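Side-chain contacts in putative acid phosphatase WZB (Escherichia coli, PDB 2WMY), which probably removes phosphate from phosphotyrosine in proteins, as a member of the low molecular weight phosphotyrosine protein phosphatase family: residues D83-M88 against E94-I99; V58-K61 against L66-H69; L29-P34 against L136-S141; R70-K73 against A77-R80. The protein carries 1 engineered substitution. All blocks are in the same frame, centred on the assembly; numbering follows the deposited sequence.

Overall arrangement
Interaction 1 is the buried one: strand 84-87 meets helix 90-99 through aliphatic groups alone. Interaction 3 is partly buried and works on the other side of the chain's centre, pairing helices 21-32 and 127-147 through two leucines against a serine, beside a water-bridged pair of charges. The two meet at strand 84-87 and the residue after it, where Leu86 CD1 packs on Leu29 CD1 and Met88 SD on Leu137 CD2. Interaction 2 repeats the mixture of apolar patch and water-linked polar rim, between helix 53-61 and the loop that follows. That loop runs directly into interaction 4, a sparse surface contact whose helix 76-79 touches interaction 1 through Ala79 CB and Leu85 CD2.

Interaction 1. Residues D83-M88 against E94-I99; sequences DLLLVM and EQISRI
Ile96 of helix 90-99 points its side chain at strand 84-87 and divides its two branches between Leu85 and Val87. These two residues, two positions apart in the strand and so on the same face of it, both direct their CB bonds toward the helix. On the Val87 side the touching atom of the isoleucine is CG1, which lies 4.0 Å from Val87 CG1. The two side chains do not meet end on; they lie alongside, running antiparallel, so the methylene of one passes beside the methyl of the other. On the Leu85 side the work is done by the methyl branch: Ile96 CG2 sits 4.2 Å from Leu85 CD2. The first torsion of Ile96 explains this division, because with CG1 beside the backbone N (chi1 -56°) CG2 is turned to the far side of that N, and the branches spread along the strand. The backbones stay well apart, with 8.9 Å between the CA atoms of Val87 and Ile96, a gap bridged by side chains.

This is the strand-to-helix packing of a beta-alpha-beta unit, made by strand 84-87, helix 90-99 and strand 107-109. Thr107 of the last strand touches all three residues, and Ile14 of the neighbouring strand 10-15 touches Leu85 and Val87. Val87 also lies about 7 Å, side chain to side chain, from Cys15, the predicted nucleophile. Everything that meets here between strand and helix is saturated carbon in a buried setting, so this part of the helix is probably held to the strand by fit and by burial of carbon surface.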
# COMPACT_ATOMS: atom_id res chain seq x y z
N ASP A 83 -3.99 2.22 13.15
CA ASP A 83 -4.90 3.34 13.35
C ASP A 83 -5.50 3.82 12.04
O ASP A 83 -6.50 4.53 12.04
CB ASP A 83 -4.17 4.50 14.03
CG ASP A 83 -3.48 4.09 15.31
OD1 ASP A 83 -4.07 3.30 16.09
OD2 ASP A 83 -2.35 4.57 15.55
N LEU A 84 -4.88 3.42 10.94
CA LEU A 84 -5.28 3.88 9.62
C LEU A 84 -4.94 2.84 8.54
O LEU A 84 -3.80 2.36 8.47
CB LEU A 84 -4.60 5.21 9.31
CG LEU A 84 -4.81 5.80 7.91
CD1 LEU A 84 -6.23 6.34 7.77
CD2 LEU A 84 -3.80 6.90 7.64
N LEU A 85 -5.93 2.51 7.71
CA LEU A 85 -5.74 1.61 6.58
C LEU A 85 -5.80 2.42 5.29
O LEU A 85 -6.69 3.25 5.11
CB LEU A 85 -6.84 0.54 6.55
CG LEU A 85 -6.79 -0.67 7.50
CD1 LEU A 85 -6.58 -0.26 8.93
CD2 LEU A 85 -8.06 -1.49 7.36
N LEU A 86 -4.85 2.17 4.40
CA LEU A 86 -4.84 2.81 3.10
C LEU A 86 -4.91 1.75 2.01
O LEU A 86 -3.99 0.94 1.89
CB LEU A 86 -3.60 3.70 2.95
CG LEU A 86 -3.57 4.91 3.88
CD1 LEU A 86 -2.32 5.74 3.67
CD2 LEU A 86 -4.82 5.78 3.66
N VAL A 87 -5.99 1.76 1.24
CA VAL A 87 -6.19 0.73 0.22
C VAL A 87 -6.06 1.31 -1.18
O VAL A 87 -6.28 2.50 -1.39
CB VAL A 87 -7.54 -0.00 0.36
CG1 VAL A 87 -7.73 -0.51 1.78
CG2 VAL A 87 -8.69 0.91 -0.04
N MET A 88 -5.71 0.45 -2.13
CA MET A 88 -5.34 0.90 -3.46
C MET A 88 -6.57 1.19 -4.32
O MET A 88 -6.60 2.17 -5.06
CB MET A 88 -4.42 -0.13 -4.13
CG MET A 88 -3.10 -0.35 -3.40
SD MET A 88 -2.14 1.18 -3.34
CE MET A 88 -0.98 0.82 -2.01
N GLU A 94 -14.88 -2.14 -0.37
CA GLU A 94 -15.97 -3.06 -0.11
C GLU A 94 -15.46 -4.38 0.46
O GLU A 94 -16.19 -5.07 1.17
CB GLU A 94 -16.80 -3.30 -1.36
CG GLU A 94 -18.28 -3.46 -1.06
CD GLU A 94 -18.79 -2.40 -0.09
OE1 GLU A 94 -18.53 -1.20 -0.32
OE2 GLU A 94 -19.47 -2.76 0.90
N GLN A 95 -14.22 -4.73 0.16
CA GLN A 95 -13.63 -5.94 0.70
C GLN A 95 -13.27 -5.76 2.17
O GLN A 95 -13.37 -6.70 2.96
CB GLN A 95 -12.40 -6.37 -0.11
CG GLN A 95 -12.76 -7.06 -1.42
CD GLN A 95 -11.58 -7.17 -2.36
OE1 GLN A 95 -10.95 -6.17 -2.70
NE2 GLN A 95 -11.26 -8.39 -2.77
N ILE A 96 -12.86 -4.55 2.54
CA ILE A 96 -12.65 -4.21 3.95
C ILE A 96 -13.96 -4.24 4.73
O ILE A 96 -14.03 -4.79 5.83
CB ILE A 96 -11.98 -2.83 4.12
CG1 ILE A 96 -10.67 -2.76 3.35
CG2 ILE A 96 -11.74 -2.55 5.59
CD1 ILE A 96 -9.63 -3.75 3.82
N SER A 97 -15.02 -3.65 4.17
CA SER A 97 -16.32 -3.68 4.85
C SER A 97 -16.76 -5.12 5.09
O SER A 97 -17.32 -5.44 6.13
CB SER A 97 -17.38 -2.94 4.03
OG SER A 97 -17.09 -1.56 3.96
N ARG A 98 -16.49 -5.97 4.11
CA ARG A 98 -16.92 -7.37 4.14
C ARG A 98 -16.07 -8.21 5.09
O ARG A 98 -16.59 -9.09 5.77
CB ARG A 98 -16.86 -7.94 2.72
CG ARG A 98 -17.33 -9.37 2.57
CD ARG A 98 -17.19 -9.82 1.12
NE ARG A 98 -17.50 -11.24 0.94
CZ ARG A 98 -17.34 -11.89 -0.20
NH1 ARG A 98 -16.87 -11.26 -1.27
NH2 ARG A 98 -17.65 -13.18 -0.29
N ILE A 99 -14.77 -7.94 5.12
CA ILE A 99 -13.84 -8.71 5.94
C ILE A 99 -13.66 -8.11 7.34
O ILE A 99 -13.58 -8.84 8.32
CB ILE A 99 -12.45 -8.81 5.28
CG1 ILE A 99 -12.55 -9.55 3.94
CG2 ILE A 99 -11.48 -9.52 6.20
CD1 ILE A 99 -11.32 -9.40 3.05

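Interaction 2. Residues V58-K61 against L66-H69; sequences VAEK and LKGH
Ala59 and Leu66 form a small apolar contact, flanked by a water-bridged polar one, where helix 53-61 faces the loop that leaves it. The chain turns back after the helix, and residues Leu66 to His69 then make a type II beta turn. Gly68 occupies the turn position with a positive phi (92°), where a CB would run into the carbonyl O of Lys67. The turn's own bond, His69 N to Leu66 O, is weak.

The inner half of the contact is the methyl of Ala59 set against the forked end of Leu66. Ala59 CB lies 3.9 Å from Leu66 CD1 and 4.0 Å from CD2, so the fork presents both prongs about equally to the one methyl. Leu66 also rests on Ile24 and Arg27 of helix 21-32, which puts this patch between the two helices, and both Ala59 and Leu66 are buried.

Toward solvent the chemistry changes. Glu60 and Lys67 send extended side chains across each other at about a right angle. Their opposite charges remain 4.9 Å apart, measured from Glu60 OE2 to Lys67 NZ, so the attraction probably acts at a distance rather than as a salt bridge. The nearest approach is instead to a carbon, Lys67 CE, 3.9 Å from Glu60 OE2. A water makes the hydrogen-bonded link between helix and loop. It accepts a hydrogen bond from the backbone N of Leu66 at 2.8 Å and donates a longer one, 3.3 Å, to Glu60 OE2.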
# COMPACT_ATOMS: atom_id res chain seq x y z
N VAL A 58 11.27 -1.39 -10.72
CA VAL A 58 10.87 0.01 -10.73
C VAL A 58 11.30 0.71 -9.45
O VAL A 58 11.65 1.88 -9.46
CB VAL A 58 9.36 0.23 -10.99
CG1 VAL A 58 8.52 -0.11 -9.75
CG2 VAL A 58 9.12 1.67 -11.44
N ALA A 59 11.29 -0.03 -8.35
CA ALA A 59 11.67 0.53 -7.06
C ALA A 59 13.15 0.91 -7.05
O ALA A 59 13.50 2.08 -6.81
CB ALA A 59 11.35 -0.44 -5.95
N GLU A 60 14.02 -0.06 -7.31
CA GLU A 60 15.45 0.22 -7.28
C GLU A 60 15.85 1.30 -8.29
O GLU A 60 16.65 2.18 -7.99
CB GLU A 60 16.27 -1.06 -7.48
CG GLU A 60 16.38 -1.89 -6.21
CD GLU A 60 17.07 -3.22 -6.43
OE1 GLU A 60 17.75 -3.38 -7.47
OE2 GLU A 60 16.94 -4.11 -5.55
N LYS A 61 15.26 1.21 -9.48
CA LYS A 61 15.45 2.23 -10.51
C LYS A 61 15.21 3.63 -9.95
O LYS A 61 15.86 4.59 -10.37
CB LYS A 61 14.50 1.95 -11.68
CG LYS A 61 14.45 3.01 -12.75
CD LYS A 61 13.66 2.48 -13.94
CE LYS A 61 12.91 3.59 -14.66
NZ LYS A 61 11.98 3.01 -15.66
N LEU A 66 13.00 -2.54 -1.56
CA LEU A 66 11.90 -3.41 -1.17
C LEU A 66 12.39 -4.66 -0.43
O LEU A 66 11.62 -5.58 -0.15
CB LEU A 66 11.10 -3.83 -2.40
CG LEU A 66 9.82 -3.07 -2.72
CD1 LEU A 66 9.96 -1.57 -2.47
CD2 LEU A 66 9.36 -3.36 -4.15
N LYS A 67 13.67 -4.69 -0.11
CA LYS A 67 14.26 -5.92 0.40
C LYS A 67 13.73 -6.31 1.77
O LYS A 67 13.45 -5.45 2.61
CB LYS A 67 15.79 -5.84 0.38
CG LYS A 67 16.37 -5.89 -1.03
CD LYS A 67 17.87 -5.66 -1.04
CE LYS A 67 18.45 -5.97 -2.41
NZ LYS A 67 19.90 -6.30 -2.33
N GLY A 68 13.57 -7.61 1.98
CA GLY A 68 13.06 -8.11 3.24
C GLY A 68 11.55 -8.29 3.25
O GLY A 68 10.99 -8.75 4.24
N HIS A 69 10.90 -7.92 2.15
CA HIS A 69 9.45 -7.96 2.11
C HIS A 69 8.91 -9.38 2.09
O HIS A 69 9.54 -10.28 1.54
CB HIS A 69 8.90 -7.20 0.91
CG HIS A 69 7.42 -7.35 0.76
ND1 HIS A 69 6.52 -6.65 1.53
CD2 HIS A 69 6.68 -8.15 -0.05
CE1 HIS A 69 5.29 -7.00 1.19
NE2 HIS A 69 5.36 -7.90 0.24
O HOH W 1 14.56 -4.08 -3.33

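Interaction 3. Residues L29-P34 against L136-S141; sequences LRRLLP and LLEQAS
Ser141 of helix 127-147 is met from helix 21-32 by two leucines, the buried Leu29 and the exposed Leu32. The apolar touches run carbon to carbon: Ser141 CB has Leu29 CD2 at 4.1 Å and Leu32 CD1 at 4.0 Å. Leu32 CD1 also comes to 3.6 Å from Ser141 O, a methyl-to-carbonyl van der Waals contact. The 5.9 Å between the CA atoms of Leu29 and Ser141 brings the backbones close, consistent with a small side chain here.

Hydrogen bonding takes care of the serine hydroxyl within its own helix. With OG beside the backbone N (chi1 -66°), it turns back along the helix and donates to Leu137 O at 2.7 Å. That carbonyl also accepts from Ser141 N, the two donors arriving from opposite faces of its plane. With the hydroxyl gone in an alanine here, Leu137 O would probably lose its second donor and Leu29 CG a neighbour.

The charged pair lies at the outer edge. Arg31 NH1 and Glu138 OE2 are 4.2 Å apart, too far for a salt bridge, but a water joins them: it lies in the guanidinium plane, accepts from NH1 and donates to OE2 at 2.6 Å.

Helices 21-32 and 127-147, thus paired, cover one side of the four-stranded parallel sheet, an arrangement belonging to the low molecular weight phosphotyrosine phosphatase fold.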
# COMPACT_ATOMS: atom_id res chain seq x y z
N LEU A 29 6.20 5.48 2.36
CA LEU A 29 5.71 6.15 3.57
C LEU A 29 6.71 6.09 4.72
O LEU A 29 6.84 7.05 5.47
CB LEU A 29 4.34 5.60 4.00
CG LEU A 29 3.14 6.03 3.15
CD1 LEU A 29 1.89 5.27 3.57
CD2 LEU A 29 2.92 7.52 3.25
N ARG A 30 7.41 4.96 4.86
CA ARG A 30 8.40 4.83 5.94
C ARG A 30 9.50 5.86 5.77
O ARG A 30 9.94 6.48 6.72
CB ARG A 30 9.02 3.43 5.96
CG ARG A 30 8.13 2.33 6.47
CD ARG A 30 8.88 1.01 6.48
NE ARG A 30 8.04 -0.09 6.95
CZ ARG A 30 8.45 -1.36 7.02
NH1 ARG A 30 9.68 -1.68 6.64
NH2 ARG A 30 7.63 -2.30 7.46
N ARG A 31 9.92 6.01 4.52
CA ARG A 31 10.89 7.01 4.10
C ARG A 31 10.51 8.41 4.59
O ARG A 31 11.36 9.18 5.05
CB ARG A 31 10.90 7.02 2.58
CG ARG A 31 12.21 7.22 1.88
CD ARG A 31 11.93 7.39 0.39
NE ARG A 31 13.02 6.97 -0.47
CZ ARG A 31 13.01 7.10 -1.79
NH1 ARG A 31 11.96 7.65 -2.39
NH2 ARG A 31 14.04 6.69 -2.51
N LEU A 32 9.22 8.73 4.48
CA LEU A 32 8.72 10.07 4.77
C LEU A 32 8.33 10.27 6.23
O LEU A 32 8.43 11.37 6.77
CB LEU A 32 7.52 10.39 3.87
CG LEU A 32 7.81 10.51 2.37
CD1 LEU A 32 6.53 10.36 1.57
CD2 LEU A 32 8.49 11.84 2.07
N LEU A 33 7.87 9.19 6.86
CA LEU A 33 7.42 9.26 8.25
C LEU A 33 8.11 8.16 9.06
O LEU A 33 7.49 7.15 9.41
CB LEU A 33 5.90 9.12 8.31
CG LEU A 33 5.12 9.94 7.27
CD1 LEU A 33 3.73 9.37 7.07
CD2 LEU A 33 5.05 11.41 7.66
N PRO A 34 9.40 8.36 9.36
CA PRO A 34 10.30 7.35 9.94
C PRO A 34 9.89 6.88 11.33
O PRO A 34 10.31 5.81 11.76
CB PRO A 34 11.65 8.08 10.03
CG PRO A 34 11.51 9.28 9.14
CD PRO A 34 10.07 9.66 9.20
N LEU A 136 2.49 7.32 -9.28
CA LEU A 136 1.24 7.56 -8.58
C LEU A 136 1.38 7.29 -7.08
O LEU A 136 0.90 8.06 -6.26
CB LEU A 136 0.12 6.71 -9.17
CG LEU A 136 -0.44 7.11 -10.53
CD1 LEU A 136 -1.39 6.04 -11.02
CD2 LEU A 136 -1.13 8.49 -10.48
N LEU A 137 2.02 6.18 -6.73
CA LEU A 137 2.24 5.84 -5.33
C LEU A 137 3.11 6.88 -4.65
O LEU A 137 2.91 7.22 -3.48
CB LEU A 137 2.87 4.45 -5.20
CG LEU A 137 1.89 3.27 -5.33
CD1 LEU A 137 2.63 1.95 -5.23
CD2 LEU A 137 0.82 3.35 -4.25
N GLU A 138 4.07 7.40 -5.39
CA GLU A 138 5.02 8.36 -4.84
C GLU A 138 4.33 9.68 -4.57
O GLU A 138 4.50 10.27 -3.50
CB GLU A 138 6.22 8.54 -5.78
CG GLU A 138 7.22 9.57 -5.29
CD GLU A 138 8.55 9.48 -6.02
OE1 GLU A 138 8.55 9.38 -7.27
OE2 GLU A 138 9.59 9.52 -5.33
N GLN A 139 3.55 10.15 -5.54
CA GLN A 139 2.81 11.40 -5.41
C GLN A 139 1.75 11.28 -4.31
O GLN A 139 1.58 12.20 -3.51
CB GLN A 139 2.16 11.77 -6.75
CG GLN A 139 1.37 13.07 -6.73
CD GLN A 139 0.81 13.45 -8.10
OE1 GLN A 139 0.14 12.66 -8.75
NE2 GLN A 139 1.10 14.67 -8.52
N ALA A 140 1.06 10.16 -4.26
CA ALA A 140 0.05 9.92 -3.23
C ALA A 140 0.68 9.90 -1.83
O ALA A 140 0.11 10.43 -0.87
CB ALA A 140 -0.68 8.62 -3.49
N SER A 141 1.87 9.29 -1.74
CA SER A 141 2.62 9.19 -0.48
C SER A 141 3.07 10.55 0.06
O SER A 141 2.97 10.81 1.25
CB SER A 141 3.85 8.30 -0.65
OG SER A 141 3.46 6.96 -0.90
O HOH W 2 11.58 7.88 -5.16

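Interaction 4. Residues R70-K73 against A77-R80; sequences RGTK and ALAR
Leu78 touches Thr72 and Lys73 at the surface of the low molecular weight phosphotyrosine phosphatase fold, where the loop after helix 53-61 leads into the short helix 76-79 that precedes strand 84-87. The closer-packed part depends on a single methyl. Leu78 CD2 lies 4.0 Å from the carbonyl O of Lys73 and, less closely, 4.4 Å from Thr72 CG2. With CG opposite the backbone N (chi1 -178°), the leucine extends out from its helix toward the loop and meets it with one prong of its fork.

Each partner also has a backbone hydrogen bond outside the contact. Thr72 N hydrogen-bonds to Asn18 OD1, in the phosphate-binding loop that runs from Cys15 to Arg21, and Leu78 N hydrogen-bonds to Thr75 OG1.

The solvent side is far looser, and the side chain of Lys73 makes it so. This residue offers the helix its backbone oxygen while its side chain takes another course. Even its CB is 7.0 Å from Leu78 CD2, and from there the chain leads farther off, putting NZ 10.4 Å from that same methyl.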
# COMPACT_ATOMS: atom_id res chain seq x y z
N ARG A 70 7.73 -9.57 2.67
CA ARG A 70 7.10 -10.87 2.74
C ARG A 70 5.60 -10.72 2.54
O ARG A 70 4.94 -10.01 3.29
CB ARG A 70 7.39 -11.50 4.11
CG ARG A 70 6.55 -12.69 4.46
CD ARG A 70 6.84 -13.15 5.88
NE ARG A 70 8.26 -13.39 6.09
CZ ARG A 70 8.87 -14.54 5.82
NH1 ARG A 70 10.17 -14.67 6.03
NH2 ARG A 70 8.17 -15.57 5.34
N GLY A 71 5.05 -11.38 1.52
CA GLY A 71 3.62 -11.29 1.26
C GLY A 71 2.80 -11.68 2.48
O GLY A 71 3.05 -12.72 3.08
N THR A 72 1.84 -10.84 2.85
CA THR A 72 1.06 -11.02 4.07
C THR A 72 -0.43 -10.87 3.81
O THR A 72 -0.86 -9.95 3.11
CB THR A 72 1.47 -10.00 5.14
OG1 THR A 72 2.86 -10.13 5.43
CG2 THR A 72 0.65 -10.18 6.43
N LYS A 73 -1.22 -11.78 4.38
CA LYS A 73 -2.66 -11.79 4.18
C LYS A 73 -3.33 -10.77 5.08
O LYS A 73 -3.05 -10.72 6.28
CB LYS A 73 -3.23 -13.18 4.48
CG LYS A 73 -4.73 -13.29 4.38
CD LYS A 73 -5.20 -13.08 2.95
CE LYS A 73 -6.69 -13.38 2.80
NZ LYS A 73 -6.99 -14.83 2.96
N ALA A 77 -8.17 -9.20 12.25
CA ALA A 77 -7.33 -9.20 13.44
C ALA A 77 -6.12 -8.29 13.25
O ALA A 77 -5.74 -7.57 14.16
CB ALA A 77 -6.88 -10.63 13.77
N LEU A 78 -5.52 -8.35 12.07
CA LEU A 78 -4.37 -7.51 11.75
C LEU A 78 -4.75 -6.05 11.76
O LEU A 78 -3.98 -5.20 12.21
CB LEU A 78 -3.83 -7.86 10.36
CG LEU A 78 -2.60 -7.08 9.93
CD1 LEU A 78 -1.46 -7.25 10.94
CD2 LEU A 78 -2.16 -7.53 8.54
N ALA A 79 -5.93 -5.75 11.23
CA ALA A 79 -6.37 -4.36 11.10
C ALA A 79 -6.42 -3.70 12.47
O ALA A 79 -6.20 -2.50 12.60
CB ALA A 79 -7.74 -4.30 10.42
N ARG A 80 -6.68 -4.51 13.49
CA ARG A 80 -6.83 -4.04 14.87
C ARG A 80 -5.57 -3.36 15.40
O ARG A 80 -5.64 -2.56 16.33
CB ARG A 80 -7.21 -5.21 15.76
CG ARG A 80 -8.06 -4.86 16.95
CD ARG A 80 -8.97 -6.03 17.29
NE ARG A 80 -9.96 -6.23 16.24
CZ ARG A 80 -10.40 -7.41 15.84
NH1 ARG A 80 -9.92 -8.52 16.39
NH2 ARG A 80 -11.32 -7.49 14.88